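Local structure of teichoic acid biosynthesis protein F (Staphylococcus epidermidis, 3L7I) at residues 321-325 / 339-343; 357-361 / 422-427; 634-638 / 680-684. The protein belongs to the enzymes of teichoic acid biosynthesis, its modelled part pairing a helical N-terminal hairpin with a two-domain body of the GT-B glycosyltransferase type. All coordinates share one frame; numbering follows the deposited sequence.

Contact 1 of 3, residues 321-325 / 339-343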
# COMPACT_ATOMS: atom_id res chain seq x y z
N LYS A 321 0.89 -12.98 2.43
CA LYS A 321 1.67 -13.46 1.30
C LYS A 321 1.58 -12.51 0.11
O LYS A 321 2.52 -12.32 -0.64
CB LYS A 321 1.18 -14.84 0.88
CG LYS A 321 1.47 -15.93 1.88
CD LYS A 321 0.68 -17.16 1.52
CE LYS A 321 0.61 -18.14 2.66
NZ LYS A 321 -0.81 -18.57 2.82
N THR A 322 0.41 -11.90 -0.04
CA THR A 322 0.17 -11.05 -1.19
C THR A 322 1.05 -9.80 -1.10
O THR A 322 1.68 -9.39 -2.09
CB THR A 322 -1.33 -10.67 -1.27
OG1 THR A 322 -2.03 -11.71 -1.97
CG2 THR A 322 -1.54 -9.33 -1.97
N LEU A 323 1.07 -9.20 0.08
CA LEU A 323 1.89 -8.03 0.28
C LEU A 323 3.37 -8.36 0.10
O LEU A 323 4.11 -7.57 -0.48
CB LEU A 323 1.63 -7.42 1.63
CG LEU A 323 0.99 -6.03 1.71
CD1 LEU A 323 0.09 -5.69 0.51
CD2 LEU A 323 0.23 -5.96 3.01
N ARG A 324 3.81 -9.53 0.55
CA ARG A 324 5.23 -9.83 0.46
C ARG A 324 5.68 -9.92 -0.98
O ARG A 324 6.73 -9.42 -1.37
CB ARG A 324 5.59 -11.11 1.22
CG ARG A 324 7.08 -11.20 1.56
CD ARG A 324 7.33 -11.89 2.90
NE ARG A 324 6.39 -13.01 3.08
CZ ARG A 324 5.53 -13.13 4.09
NH1 ARG A 324 5.51 -12.20 5.05
NH2 ARG A 324 4.71 -14.19 4.15
N HIS A 325 4.84 -10.56 -1.78
CA HIS A 325 5.11 -10.72 -3.20
C HIS A 325 5.15 -9.40 -3.99
O HIS A 325 5.94 -9.27 -4.94
CB HIS A 325 4.10 -11.69 -3.81
CG HIS A 325 4.40 -12.05 -5.22
ND1 HIS A 325 5.60 -12.63 -5.61
CD2 HIS A 325 3.66 -11.93 -6.35
CE1 HIS A 325 5.58 -12.84 -6.91
NE2 HIS A 325 4.42 -12.42 -7.39
N SER A 339 7.98 -16.04 -3.31
CA SER A 339 6.72 -15.44 -2.86
C SER A 339 5.59 -15.79 -3.84
O SER A 339 4.44 -15.99 -3.44
CB SER A 339 6.84 -13.94 -2.68
OG SER A 339 7.52 -13.39 -3.78
N LEU A 340 5.93 -15.86 -5.12
CA LEU A 340 4.95 -16.30 -6.09
C LEU A 340 4.50 -17.72 -5.77
O LEU A 340 3.30 -18.02 -5.76
CB LEU A 340 5.50 -16.21 -7.50
CG LEU A 340 4.60 -16.88 -8.52
CD1 LEU A 340 3.15 -16.37 -8.42
CD2 LEU A 340 5.18 -16.69 -9.94
N TYR A 341 5.46 -18.60 -5.51
CA TYR A 341 5.19 -20.00 -5.21
C TYR A 341 4.35 -20.14 -3.96
O TYR A 341 3.41 -20.93 -3.93
CB TYR A 341 6.50 -20.76 -5.08
CG TYR A 341 6.44 -21.94 -4.16
CD1 TYR A 341 6.07 -23.20 -4.62
CD2 TYR A 341 6.77 -21.81 -2.82
CE1 TYR A 341 6.01 -24.28 -3.78
CE2 TYR A 341 6.72 -22.89 -1.96
CZ TYR A 341 6.33 -24.13 -2.45
OH TYR A 341 6.28 -25.21 -1.61
N ASP A 342 4.69 -19.37 -2.93
CA ASP A 342 3.98 -19.37 -1.65
C ASP A 342 2.53 -18.94 -1.89
O ASP A 342 1.62 -19.29 -1.14
CB ASP A 342 4.69 -18.43 -0.67
CG ASP A 342 4.27 -18.65 0.79
OD1 ASP A 342 3.86 -19.77 1.16
OD2 ASP A 342 4.36 -17.69 1.60
N LEU A 343 2.30 -18.21 -2.97
CA LEU A 343 0.96 -17.69 -3.25
C LEU A 343 0.06 -18.67 -3.94
O LEU A 343 -1.12 -18.76 -3.61
CB LEU A 343 1.03 -16.41 -4.10
CG LEU A 343 0.95 -15.11 -3.31
CD1 LEU A 343 1.04 -13.91 -4.23
CD2 LEU A 343 -0.32 -15.08 -2.50

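Contact 2 of 3, residues 357-361 / 422-427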
# COMPACT_ATOMS: atom_id res chain seq x y z
N PHE A 357 13.94 -35.59 -6.14
CA PHE A 357 15.10 -36.11 -5.41
C PHE A 357 16.09 -35.00 -5.15
O PHE A 357 16.27 -34.11 -5.98
CB PHE A 357 15.80 -37.20 -6.22
CG PHE A 357 14.96 -38.41 -6.42
CD1 PHE A 357 15.26 -39.60 -5.79
CD2 PHE A 357 13.84 -38.35 -7.22
CE1 PHE A 357 14.47 -40.72 -5.97
CE2 PHE A 357 13.04 -39.46 -7.41
CZ PHE A 357 13.36 -40.65 -6.78
N GLU A 358 16.75 -35.05 -4.00
CA GLU A 358 17.81 -34.12 -3.74
C GLU A 358 18.69 -34.74 -2.69
O GLU A 358 18.21 -35.21 -1.68
CB GLU A 358 17.23 -32.82 -3.23
CG GLU A 358 18.16 -31.64 -3.18
CD GLU A 358 17.51 -30.46 -2.43
OE1 GLU A 358 17.56 -29.29 -2.91
OE2 GLU A 358 16.92 -30.73 -1.34
N SER A 359 19.98 -34.80 -2.95
CA SER A 359 20.89 -35.21 -1.89
C SER A 359 21.80 -34.08 -1.47
O SER A 359 22.20 -33.24 -2.28
CB SER A 359 21.70 -36.44 -2.25
OG SER A 359 22.48 -36.23 -3.39
N PHE A 360 22.10 -34.07 -0.17
CA PHE A 360 22.84 -33.00 0.48
C PHE A 360 22.48 -31.57 0.06
O PHE A 360 23.35 -30.77 -0.25
CB PHE A 360 24.31 -33.31 0.38
CG PHE A 360 24.65 -34.64 0.95
CD1 PHE A 360 24.46 -34.88 2.31
CD2 PHE A 360 25.11 -35.67 0.13
CE1 PHE A 360 24.76 -36.10 2.86
CE2 PHE A 360 25.42 -36.92 0.67
CZ PHE A 360 25.25 -37.14 2.04
N GLY A 361 21.19 -31.28 0.06
CA GLY A 361 20.73 -29.95 -0.27
C GLY A 361 21.17 -29.55 -1.66
O GLY A 361 21.42 -28.38 -1.94
N VAL A 422 11.94 -37.04 -1.95
CA VAL A 422 12.97 -37.96 -1.51
C VAL A 422 14.25 -37.19 -1.24
O VAL A 422 14.79 -36.51 -2.14
CB VAL A 422 13.27 -38.96 -2.58
CG1 VAL A 422 14.52 -39.67 -2.25
CG2 VAL A 422 12.11 -39.92 -2.69
N SER A 423 14.71 -37.26 0.00
CA SER A 423 16.04 -36.72 0.32
C SER A 423 16.71 -37.23 1.60
O SER A 423 16.11 -37.93 2.43
CB SER A 423 16.05 -35.18 0.24
OG SER A 423 15.45 -34.57 1.36
N ASN A 424 17.98 -36.86 1.74
CA ASN A 424 18.85 -37.36 2.77
C ASN A 424 19.38 -36.21 3.64
O ASN A 424 20.39 -36.35 4.34
CB ASN A 424 20.03 -38.05 2.13
CG ASN A 424 20.91 -37.08 1.39
OD1 ASN A 424 20.47 -35.99 1.04
ND2 ASN A 424 22.16 -37.45 1.17
N ALA A 425 18.70 -35.07 3.60
CA ALA A 425 19.10 -33.96 4.47
C ALA A 425 17.92 -33.06 4.64
O ALA A 425 16.92 -33.22 3.94
CB ALA A 425 20.26 -33.21 3.88
N ARG A 426 18.01 -32.12 5.57
CA ARG A 426 16.89 -31.24 5.85
C ARG A 426 16.56 -30.47 4.60
O ARG A 426 17.47 -30.01 3.94
CB ARG A 426 17.26 -30.27 6.96
CG ARG A 426 17.45 -30.95 8.27
CD ARG A 426 18.14 -30.04 9.21
NE ARG A 426 17.28 -28.93 9.50
CZ ARG A 426 17.62 -27.90 10.24
NH1 ARG A 426 18.84 -27.87 10.75
NH2 ARG A 426 16.75 -26.91 10.46
N THR A 427 15.27 -30.36 4.26
CA THR A 427 14.90 -29.48 3.15
C THR A 427 14.26 -28.22 3.71
O THR A 427 13.62 -28.28 4.76
CB THR A 427 14.04 -30.18 2.02
OG1 THR A 427 12.68 -30.27 2.44
CG2 THR A 427 14.56 -31.57 1.64

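Contact 3 of 3, residues 634-638 / 680-684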
# COMPACT_ATOMS: atom_id res chain seq x y z
N LYS A 634 32.80 -56.12 7.04
CA LYS A 634 33.52 -56.93 8.05
C LYS A 634 35.02 -56.94 7.77
O LYS A 634 35.66 -57.98 7.75
CB LYS A 634 32.98 -58.35 8.13
CG LYS A 634 31.49 -58.45 8.32
CD LYS A 634 31.04 -59.88 8.61
CE LYS A 634 29.62 -60.12 8.11
NZ LYS A 634 29.10 -61.47 8.52
N ARG A 635 35.57 -55.75 7.53
CA ARG A 635 36.98 -55.62 7.25
C ARG A 635 37.60 -54.82 8.39
O ARG A 635 36.89 -54.20 9.17
CB ARG A 635 37.19 -54.95 5.88
CG ARG A 635 37.42 -55.91 4.73
CD ARG A 635 36.31 -56.00 3.72
NE ARG A 635 36.52 -55.06 2.63
CZ ARG A 635 36.06 -55.18 1.38
NH1 ARG A 635 36.31 -54.22 0.50
NH2 ARG A 635 35.34 -56.24 1.00
N PRO A 636 38.94 -54.85 8.50
CA PRO A 636 39.64 -54.13 9.57
C PRO A 636 39.46 -52.62 9.48
O PRO A 636 39.64 -52.06 8.40
CB PRO A 636 41.11 -54.47 9.32
CG PRO A 636 41.09 -55.68 8.48
CD PRO A 636 39.87 -55.59 7.64
N GLN A 637 39.12 -51.98 10.59
CA GLN A 637 39.17 -50.53 10.66
C GLN A 637 40.20 -50.13 11.71
O GLN A 637 40.50 -50.92 12.60
CB GLN A 637 37.80 -49.94 11.00
CG GLN A 637 36.64 -50.54 10.23
CD GLN A 637 35.39 -49.66 10.28
OE1 GLN A 637 35.48 -48.44 10.45
NE2 GLN A 637 34.22 -50.28 10.09
N PHE A 638 40.76 -48.93 11.55
CA PHE A 638 41.70 -48.34 12.49
C PHE A 638 41.19 -46.95 12.85
O PHE A 638 40.41 -46.35 12.10
CB PHE A 638 43.08 -48.20 11.87
CG PHE A 638 43.76 -49.52 11.61
CD1 PHE A 638 44.57 -50.11 12.58
CD2 PHE A 638 43.59 -50.17 10.39
CE1 PHE A 638 45.20 -51.33 12.35
CE2 PHE A 638 44.22 -51.38 10.16
CZ PHE A 638 45.02 -51.96 11.14
N LEU A 680 47.89 -57.12 7.15
CA LEU A 680 46.45 -56.99 7.35
C LEU A 680 45.82 -58.25 7.95
O LEU A 680 45.03 -58.16 8.90
CB LEU A 680 45.73 -56.59 6.06
CG LEU A 680 45.44 -55.10 5.88
CD1 LEU A 680 44.31 -54.90 4.89
CD2 LEU A 680 45.09 -54.45 7.21
N ASP A 681 46.16 -59.41 7.41
CA ASP A 681 45.53 -60.66 7.83
C ASP A 681 45.61 -60.85 9.34
O ASP A 681 44.67 -61.36 9.95
CB ASP A 681 46.15 -61.86 7.13
CG ASP A 681 45.78 -61.93 5.65
OD1 ASP A 681 44.77 -61.29 5.24
OD2 ASP A 681 46.49 -62.65 4.91
N LYS A 682 46.73 -60.45 9.93
CA LYS A 682 46.91 -60.60 11.37
C LYS A 682 45.97 -59.69 12.13
O LYS A 682 45.52 -60.02 13.22
CB LYS A 682 48.36 -60.32 11.78
CG LYS A 682 48.61 -60.48 13.28
CD LYS A 682 50.09 -60.53 13.56
CE LYS A 682 50.77 -61.48 12.60
NZ LYS A 682 52.23 -61.58 12.87
N VAL A 683 45.68 -58.54 11.55
CA VAL A 683 44.72 -57.62 12.16
C VAL A 683 43.30 -58.20 12.08
O VAL A 683 42.56 -58.18 13.07
CB VAL A 683 44.76 -56.25 11.50
CG1 VAL A 683 44.17 -55.20 12.44
CG2 VAL A 683 46.20 -55.91 11.14
N GLN A 684 42.93 -58.73 10.91
CA GLN A 684 41.63 -59.37 10.72
C GLN A 684 41.39 -60.47 11.76
O GLN A 684 40.27 -60.66 12.23
CB GLN A 684 41.54 -59.93 9.29
CG GLN A 684 40.20 -60.52 8.91
CD GLN A 684 39.24 -59.48 8.40
OE1 GLN A 684 39.40 -58.95 7.29
NE2 GLN A 684 38.23 -59.18 9.20

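Contact 1 of 3, residues 321-325 / 339-343
Lys321 and His325 of helix 316-331 face Leu343 and Ser339 of helix 336-344 across a nearly antiparallel pair of helices. Over these short segments the axes come within 9.0 Å at 157°, and the backbones are closest at one end, where the CA atoms of His325 and Ser339 lie 5.0 Å apart. There the imidazole does most of the work. With CG anti to the backbone N (chi1 -173°), the ring leans across to the other helix and its ND1 meets Ser339 OG at 2.8 Å, in the ring plane and almost straight. Either atom could be the donor. The same hydroxyl also bonds Asn328 ND2 and Lys336 O, so at least three partners share this buried serine oxygen. Leu340 lies alongside the imidazole, its CA over one ring face and Leu340 CB 3.4 Å from His325 CE1. Leu343 bridges the two ends, CD1 against His325 CB and CD2 3.7 Å from Lys321 CB. The lysine chain crosses Asp342 at about a right angle: Lys321 CG lies 3.4 Å from Asp342 OD2, while Lys321 NZ stays 5.1 Å from Asp342 OD1, too far for a salt bridge. On the far side of helix 316-331, Thr322 and Leu323 pack on neighbouring subunits. This is an antiparallel helical hairpin, with only a short connection between its two helices.

Contact 2 of 3, residues 357-361 / 422-427
Phe357 and Val422 pair as parallel neighbours in the central sheet of a Rossmann-like domain, near the C-terminal ends of both strands, the edge where GT-B domains usually place their binding loops. Between these two segments a single backbone bond is made, Glu358 N to Val422 O at 3.1 Å; Val422 also bonds Val356 one step back. Further along, the side chain of Asn424 makes the link. Its OD1 accepts Phe360 N at 2.8 Å in the carbonyl plane, on a lone pair, and so joins the two segments by a side-chain bond. Glu358 OE1 is bonded by Ser388 OG and forms a salt bridge with Arg406 NE. Ser423 O is taken by Thr442 OG1, Asn424 O by His444 ND1, and Ala425 O by Gln441 NE2, with a weak second bond from Ser423 OG. On the face shared by Phe357 and Val422, the valine CB makes a CH-pi contact 4.2 Å from the phenylalanine ring centroid. The Phe360 ring crosses Asn424 at about a right angle, the ring and amide planes 58° apart, and Asn424 ND2 lies 3.1 Å above the ring plane, over its centre.

Contact 3 of 3, residues 634-638 / 680-684
Gln684 turns its amide to the loop of Lys634 and Pro636 by two torsions: CG runs anti to the backbone N (chi1 -175°), and the chain then bends at CG (chi2 86°), folding the amide back against the loop. Phe638 reaches the same helix from the strand, its CG anti to its own carbonyl carbon (chi1 -68°), which carries the far rim of the ring to Leu680 and Val683. The two ends of the amide do different jobs. The stronger partner of NE2 is Gln688 OE1, on the next helix; NE2 also donates to Lys634 O at 3.2 Å, a fairly long bond whose donor is tilted out of the carbonyl plane. OE1 instead rests against the proline ring, 3.4 Å from Pro636 CD, with the two side chains crossing at about a right angle. Pro636 points at the helix and sits between the polar and apolar halves of the contact, its CG 4.4 Å from Leu680 CD2 and its CB as far from Val683 CG1. Deeper in, Phe638 and Val683 come from opposite directions, and the ring's CZ meets Val683 CG1 at 3.6 Å. Leu680 CD2 lies at the ring's edge, 4.3 Å from Phe638 CE2. Helix 670-677 adds Leu673 and Leu677 against the same phenylalanine. In this way helix 680-686 packs on the start of strand 637-640 in the second parallel sheet of the GT-B body. The chemistry implies a division of labour: the apolar part is closest where Phe638 meets Val683 and looser around Pro636 and Leu680, while the glutamine amide adds one directed, rather long bond to the loop and ties it to helix 688-698 through Gln688.

Contact 2 is the buried one, its centre about 9 Å from the centre of the chain, whereas contact 1 lies at the surface and contact 3 is partly buried; contacts 1 and 3 sit on opposite sides of that centre. Each joins different elements: two helices, two neighbouring strands with their loops, and a strand with a helix. Contacts 2 and 3 belong to different parallel sheets, their centres about 34 Å apart, while helix 336-344 of contact 1 directly precedes strand 354-358 of contact 2. Backbone pairing appears in contact 2 alone. Contact 1 combines a side-chain hydrogen bond with aliphatic packing, and contact 3 has an amide reaching a loop carbonyl beside apolar packing.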